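Local coordinates for HD domain-containing protein (Aquifex aeolicus, PDB 2HEK) that probably acts as a dGTPase-like HD-domain phosphohydrolase on a zinc site, and binds GDP at separate sites far from that metal, at residues K281-Y292 with K350-W361. Sequence-based numbering, arbitrary orientation.
Sequences KHFKTLLSTENY and KLYRIYVDRQLW. With GDP (guanosine-5'-diphosphate), chain G.
Lys284 lies with its extended chain across one face of the Trp361 indole: CE stands almost over the centroid of the six-membered ring, 3.6 Å from it, and NZ follows at 4.1 Å, a CH-pi and cation-pi pair. With CG anti to the backbone N (chi1 -174°), the indole also brings NE1 to Thr285 O at 3.2 Å; this donor sits 57° out of the carbonyl plane, missing the lone pairs. Replacing the Trp361 indole with an alanine methyl would probably leave the Lys284 chain without the face it lies on and Thr285 O without this donor. Beyond Thr285 the antiparallel strands 284-289 and 350-356 pair through a classic bulge, where Leu286 N and Leu287 N both donate to Ile354 O. Arg353 NE meets Ser288 OG at 2.9 Å, within the guanidinium plane, while its NH1 reaches Phe222 O. At the far end Tyr292 and Tyr352 form an edge-to-face stack, planes at 79°, with Tyr292 CD1 3.6 Å from Tyr352 CE2. His282 ND1 donates to Phe283 O, which helps to fix the ring's rotation and leaves NE2 a nearly straight 2.8 Å bond to GDP O2A. His282 thus probably helps to position the nucleotide, which Arg280 and Lys3 of a neighbouring subunit also bind.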
loop_
_atom_site.group_PDB
_atom_site.type_symbol
_atom_site.label_atom_id
_atom_site.label_comp_id
_atom_site.label_asym_id
_atom_site.label_seq_id
_atom_site.Cartn_x
_atom_site.Cartn_y
_atom_site.Cartn_z
ATOM N N LYS A 281 1.616 -11.696 -34.654
ATOM C CA LYS A 281 1.463 -12.894 -35.486
ATOM C C LYS A 281 2.284 -14.057 -34.901
ATOM O O LYS A 281 2.684 -14.952 -35.638
ATOM C CB LYS A 281 1.872 -12.610 -36.935
ATOM C CG LYS A 281 1.046 -11.548 -37.642
ATOM C CD LYS A 281 1.370 -11.495 -39.128
ATOM C CE LYS A 281 0.673 -10.342 -39.832
ATOM N NZ LYS A 281 1.503 -9.790 -40.939
ATOM N N HIS A 282 2.527 -14.012 -33.580
ATOM C CA HIS A 282 3.237 -15.083 -32.876
ATOM C C HIS A 282 2.460 -16.391 -33.051
ATOM O O HIS A 282 1.227 -16.372 -33.168
ATOM C CB HIS A 282 3.406 -14.749 -31.358
ATOM C CG HIS A 282 2.115 -14.547 -30.615
ATOM N ND1 HIS A 282 1.371 -15.596 -30.108
ATOM C CD2 HIS A 282 1.477 -13.417 -30.224
ATOM C CE1 HIS A 282 0.289 -15.123 -29.508
ATOM N NE2 HIS A 282 0.336 -13.800 -29.553
ATOM N N PHE A 283 3.167 -17.521 -33.047
ATOM C CA PHE A 283 2.482 -18.812 -33.035
ATOM C C PHE A 283 1.478 -18.831 -31.892
ATOM O O PHE A 283 1.721 -18.273 -30.802
ATOM C CB PHE A 283 3.464 -19.977 -32.935
ATOM C CG PHE A 283 4.233 -20.277 -34.223
ATOM C CD1 PHE A 283 4.293 -19.365 -35.267
ATOM C CD2 PHE A 283 4.919 -21.473 -34.356
ATOM C CE1 PHE A 283 5.019 -19.655 -36.432
ATOM C CE2 PHE A 283 5.653 -21.782 -35.518
ATOM C CZ PHE A 283 5.703 -20.870 -36.561
ATOM N N LYS A 284 0.332 -19.436 -32.152
ATOM C CA LYS A 284 -0.758 -19.452 -31.193
ATOM C C LYS A 284 -0.692 -20.726 -30.324
ATOM O O LYS A 284 -0.327 -21.790 -30.809
ATOM C CB LYS A 284 -2.065 -19.329 -31.959
ATOM C CG LYS A 284 -3.313 -19.323 -31.119
ATOM C CD LYS A 284 -4.462 -18.734 -31.924
ATOM C CE LYS A 284 -5.669 -18.448 -31.048
ATOM N NZ LYS A 284 -6.673 -17.630 -31.794
ATOM N N THR A 285 -1.020 -20.613 -29.040
ATOM C CA THR A 285 -0.952 -21.760 -28.132
ATOM C C THR A 285 -2.030 -22.789 -28.512
ATOM O O THR A 285 -3.217 -22.489 -28.494
ATOM C CB THR A 285 -1.135 -21.345 -26.640
ATOM O OG1 THR A 285 -0.212 -20.291 -26.321
ATOM C CG2 THR A 285 -0.852 -22.515 -25.734
ATOM N N LEU A 286 -1.609 -23.990 -28.858
ATOM C CA LEU A 286 -2.581 -25.059 -29.143
ATOM C C LEU A 286 -2.875 -25.863 -27.872
ATOM O O LEU A 286 -4.021 -26.169 -27.569
ATOM C CB LEU A 286 -2.038 -25.969 -30.254
ATOM C CG LEU A 286 -2.879 -27.175 -30.724
ATOM C CD1 LEU A 286 -4.234 -26.733 -31.271
ATOM C CD2 LEU A 286 -2.083 -27.922 -31.767
ATOM N N LEU A 287 -1.824 -26.187 -27.127
ATOM C CA LEU A 287 -1.942 -26.969 -25.917
ATOM C C LEU A 287 -1.062 -26.371 -24.826
ATOM O O LEU A 287 0.111 -26.071 -25.059
ATOM C CB LEU A 287 -1.484 -28.412 -26.180
ATOM C CG LEU A 287 -1.511 -29.384 -24.994
ATOM C CD1 LEU A 287 -2.938 -29.629 -24.562
ATOM C CD2 LEU A 287 -0.779 -30.707 -25.306
ATOM N N SER A 288 -1.596 -26.293 -23.612
ATOM C CA SER A 288 -0.812 -25.905 -22.452
ATOM C C SER A 288 -1.245 -26.875 -21.401
ATOM O O SER A 288 -2.413 -26.894 -21.010
ATOM C CB SER A 288 -1.070 -24.464 -22.004
ATOM O OG SER A 288 -0.465 -24.198 -20.746
ATOM N N THR A 289 -0.343 -27.738 -20.948
ATOM C CA THR A 289 -0.759 -28.716 -19.988
ATOM C C THR A 289 0.315 -29.084 -18.973
ATOM O O THR A 289 1.507 -28.848 -19.197
ATOM C CB THR A 289 -1.191 -30.003 -20.706
ATOM O OG1 THR A 289 -1.705 -30.933 -19.754
ATOM C CG2 THR A 289 -0.007 -30.613 -21.452
ATOM N N GLU A 290 -0.132 -29.700 -17.877
ATOM C CA GLU A 290 0.778 -30.143 -16.837
ATOM C C GLU A 290 1.088 -31.633 -16.995
ATOM O O GLU A 290 1.822 -32.198 -16.194
ATOM C CB GLU A 290 0.172 -29.902 -15.454
ATOM C CG GLU A 290 0.214 -28.436 -15.119
ATOM C CD GLU A 290 -0.646 -28.096 -13.929
ATOM O OE1 GLU A 290 -0.383 -28.590 -12.816
ATOM O OE2 GLU A 290 -1.599 -27.307 -14.112
ATOM N N ASN A 291 0.505 -32.274 -18.022
ATOM C CA ASN A 291 0.540 -33.725 -18.176
ATOM C C ASN A 291 1.482 -34.067 -19.293
ATOM O O ASN A 291 1.158 -33.813 -20.453
ATOM C CB ASN A 291 -0.892 -34.186 -18.474
ATOM C CG ASN A 291 -1.001 -35.667 -18.836
ATOM O OD1 ASN A 291 -0.075 -36.291 -19.347
ATOM N ND2 ASN A 291 -2.163 -36.223 -18.572
ATOM N N TYR A 292 2.639 -34.633 -18.958
ATOM C CA TYR A 292 3.663 -34.923 -19.952
ATOM C C TYR A 292 3.172 -35.905 -21.011
ATOM O O TYR A 292 3.549 -35.788 -22.183
ATOM C CB TYR A 292 4.933 -35.449 -19.316
ATOM C CG TYR A 292 6.089 -35.605 -20.297
ATOM C CD1 TYR A 292 6.887 -34.511 -20.644
ATOM C CD2 TYR A 292 6.393 -36.853 -20.877
ATOM C CE1 TYR A 292 7.967 -34.641 -21.542
ATOM C CE2 TYR A 292 7.483 -36.996 -21.773
ATOM C CZ TYR A 292 8.257 -35.885 -22.093
ATOM O OH TYR A 292 9.323 -36.001 -22.967
ATOM N N LYS A 350 5.453 -27.599 -13.570
ATOM C CA LYS A 350 5.703 -28.392 -14.798
ATOM C C LYS A 350 4.695 -27.980 -15.830
ATOM O O LYS A 350 3.506 -28.200 -15.636
ATOM C CB LYS A 350 5.530 -29.890 -14.509
ATOM C CG LYS A 350 6.669 -30.518 -13.713
ATOM C CD LYS A 350 6.261 -31.882 -13.126
ATOM C CE LYS A 350 6.394 -33.019 -14.133
ATOM N NZ LYS A 350 7.839 -33.377 -14.360
ATOM N N LEU A 351 5.142 -27.382 -16.935
ATOM C CA LEU A 351 4.213 -26.936 -17.954
ATOM C C LEU A 351 4.745 -27.321 -19.309
ATOM O O LEU A 351 5.949 -27.150 -19.584
ATOM C CB LEU A 351 4.008 -25.401 -17.889
ATOM C CG LEU A 351 3.249 -24.801 -16.685
ATOM C CD1 LEU A 351 3.645 -23.325 -16.490
ATOM C CD2 LEU A 351 1.743 -24.910 -16.859
ATOM N N TYR A 352 3.857 -27.811 -20.170
ATOM C CA TYR A 352 4.271 -28.212 -21.522
ATOM C C TYR A 352 3.380 -27.494 -22.480
ATOM O O TYR A 352 2.176 -27.509 -22.334
ATOM C CB TYR A 352 4.159 -29.750 -21.701
ATOM C CG TYR A 352 4.783 -30.451 -20.535
ATOM C CD1 TYR A 352 4.000 -30.887 -19.475
ATOM C CD2 TYR A 352 6.161 -30.585 -20.452
ATOM C CE1 TYR A 352 4.581 -31.495 -18.374
ATOM C CE2 TYR A 352 6.747 -31.147 -19.351
ATOM C CZ TYR A 352 5.937 -31.622 -18.332
ATOM O OH TYR A 352 6.519 -32.186 -17.235
ATOM N N ARG A 353 3.975 -26.815 -23.444
ATOM C CA ARG A 353 3.180 -26.024 -24.361
ATOM C C ARG A 353 3.436 -26.446 -25.791
ATOM O O ARG A 353 4.565 -26.757 -26.149
ATOM C CB ARG A 353 3.474 -24.509 -24.209
ATOM C CG ARG A 353 2.571 -23.834 -23.164
ATOM C CD ARG A 353 3.011 -24.134 -21.756
ATOM N NE ARG A 353 2.266 -23.280 -20.810
ATOM C CZ ARG A 353 2.745 -22.160 -20.258
ATOM N NH1 ARG A 353 3.998 -21.750 -20.516
ATOM N NH2 ARG A 353 1.968 -21.464 -19.412
ATOM N N ILE A 354 2.393 -26.413 -26.600
ATOM C CA ILE A 354 2.570 -26.577 -28.062
ATOM C C ILE A 354 1.978 -25.354 -28.737
ATOM O O ILE A 354 0.852 -24.950 -28.449
ATOM C CB ILE A 354 1.898 -27.872 -28.630
ATOM C CG1 ILE A 354 2.465 -29.119 -27.947
ATOM C CG2 ILE A 354 2.124 -27.992 -30.153
ATOM C CD1 ILE A 354 1.713 -30.431 -28.303
ATOM N N TYR A 355 2.752 -24.766 -29.627
ATOM C CA TYR A 355 2.328 -23.576 -30.346
ATOM C C TYR A 355 2.309 -23.887 -31.840
ATOM O O TYR A 355 3.202 -24.586 -32.324
ATOM C CB TYR A 355 3.380 -22.483 -30.147
ATOM C CG TYR A 355 3.577 -22.052 -28.698
ATOM C CD1 TYR A 355 4.619 -22.564 -27.948
ATOM C CD2 TYR A 355 2.716 -21.111 -28.098
ATOM C CE1 TYR A 355 4.839 -22.154 -26.604
ATOM C CE2 TYR A 355 2.928 -20.687 -26.766
ATOM C CZ TYR A 355 3.986 -21.227 -26.033
ATOM O OH TYR A 355 4.226 -20.848 -24.724
ATOM N N VAL A 356 1.348 -23.316 -32.563
ATOM C CA VAL A 356 1.286 -23.482 -34.021
ATOM C C VAL A 356 1.106 -22.166 -34.776
ATOM O O VAL A 356 0.441 -21.247 -34.297
ATOM C CB VAL A 356 0.154 -24.456 -34.443
ATOM C CG1 VAL A 356 0.384 -25.810 -33.845
ATOM C CG2 VAL A 356 -1.186 -23.939 -33.998
ATOM N N ASP A 357 1.711 -22.093 -35.959
ATOM C CA ASP A 357 1.464 -21.011 -36.914
ATOM C C ASP A 357 -0.006 -20.617 -36.879
ATOM O O ASP A 357 -0.880 -21.473 -36.947
ATOM C CB ASP A 357 1.865 -21.479 -38.314
ATOM C CG ASP A 357 1.889 -20.350 -39.334
ATOM O OD1 ASP A 357 2.972 -20.123 -39.926
ATOM O OD2 ASP A 357 0.838 -19.697 -39.536
ATOM N N ARG A 358 -0.292 -19.326 -36.767
ATOM C CA ARG A 358 -1.689 -18.903 -36.579
ATOM C C ARG A 358 -2.624 -19.222 -37.770
ATOM O O ARG A 358 -3.842 -19.339 -37.596
ATOM C CB ARG A 358 -1.788 -17.433 -36.124
ATOM C CG ARG A 358 -1.483 -16.385 -37.184
ATOM C CD ARG A 358 -1.961 -15.015 -36.715
ATOM N NE ARG A 358 -2.456 -14.176 -37.811
ATOM C CZ ARG A 358 -3.334 -13.182 -37.661
ATOM N NH1 ARG A 358 -3.839 -12.897 -36.463
ATOM N NH2 ARG A 358 -3.718 -12.469 -38.713
ATOM N N GLN A 359 -2.047 -19.386 -38.960
ATOM C CA GLN A 359 -2.814 -19.797 -40.147
ATOM C C GLN A 359 -3.373 -21.224 -40.003
ATOM O O GLN A 359 -4.548 -21.469 -40.289
ATOM C CB GLN A 359 -1.958 -19.691 -41.417
ATOM C CG GLN A 359 -1.487 -18.279 -41.766
ATOM C CD GLN A 359 -0.328 -18.266 -42.778
ATOM O OE1 GLN A 359 0.289 -19.302 -43.070
ATOM N NE2 GLN A 359 -0.031 -17.085 -43.315
ATOM N N LEU A 360 -2.528 -22.144 -39.537
ATOM C CA LEU A 360 -2.884 -23.558 -39.356
ATOM C C LEU A 360 -3.602 -23.906 -38.050
ATOM O O LEU A 360 -3.897 -25.067 -37.797
ATOM C CB LEU A 360 -1.624 -24.413 -39.423
ATOM C CG LEU A 360 -0.609 -24.229 -40.544
ATOM C CD1 LEU A 360 0.493 -25.226 -40.311
ATOM C CD2 LEU A 360 -1.215 -24.430 -41.933
ATOM N N TRP A 361 -3.884 -22.917 -37.221
ATOM C CA TRP A 361 -4.331 -23.196 -35.865
ATOM C C TRP A 361 -5.697 -23.877 -35.802
ATOM O O TRP A 361 -5.867 -24.845 -35.071
ATOM C CB TRP A 361 -4.302 -21.925 -35.021
ATOM C CG TRP A 361 -4.620 -22.136 -33.575
ATOM C CD1 TRP A 361 -3.786 -22.629 -32.608
ATOM C CD2 TRP A 361 -5.856 -21.845 -32.927
ATOM N NE1 TRP A 361 -4.429 -22.663 -31.398
ATOM C CE2 TRP A 361 -5.702 -22.187 -31.564
ATOM C CE3 TRP A 361 -7.086 -21.328 -33.364
ATOM C CZ2 TRP A 361 -6.734 -22.029 -30.630
ATOM C CZ3 TRP A 361 -8.114 -21.170 -32.437
ATOM C CH2 TRP A 361 -7.927 -21.518 -31.081
HETATM P PB GDP G . -3.750 -14.558 -27.171
HETATM O O1B GDP G . -3.544 -15.481 -25.977
HETATM O O2B GDP G . -3.962 -15.357 -28.452
HETATM O O3B GDP G . -4.976 -13.678 -26.936
HETATM O O3A GDP G . -2.425 -13.653 -27.390
HETATM P PA GDP G . -2.403 -12.065 -27.662
HETATM O O1A GDP G . -3.707 -11.491 -28.148
HETATM O O2A GDP G . -1.307 -11.748 -28.646
HETATM O "O5'" GDP G . -1.995 -11.375 -26.255
HETATM C "C5'" GDP G . -2.202 -11.952 -24.973
HETATM C "C4'" GDP G . -2.157 -10.897 -23.859
HETATM O "O4'" GDP G . -1.339 -9.745 -24.145
HETATM C "C3'" GDP G . -3.525 -10.359 -23.536
HETATM O "O3'" GDP G . -3.610 -10.460 -22.084
HETATM C "C2'" GDP G . -3.400 -8.902 -23.862
HETATM O "O2'" GDP G . -4.192 -8.229 -22.914
HETATM C "C1'" GDP G . -1.950 -8.571 -23.625
HETATM N N9 GDP G . -1.440 -7.476 -24.479
HETATM C C8 GDP G . -0.514 -6.566 -24.134
HETATM N N7 GDP G . -0.228 -5.742 -25.163
HETATM C C5 GDP G . -0.996 -6.128 -26.194
HETATM C C6 GDP G . -1.209 -5.670 -27.579
HETATM O O6 GDP G . -0.549 -4.720 -27.974
HETATM N N1 GDP G . -2.056 -6.340 -28.382
HETATM C C2 GDP G . -2.766 -7.400 -27.940
HETATM N N2 GDP G . -3.629 -8.014 -28.816
HETATM N N3 GDP G . -2.622 -7.870 -26.656
HETATM C C4 GDP G . -1.775 -7.281 -25.770
HETATM O O HOH W 1 1.866 -17.298 -36.753
HETATM O O HOH W 2 -0.919 -21.863 -18.456
#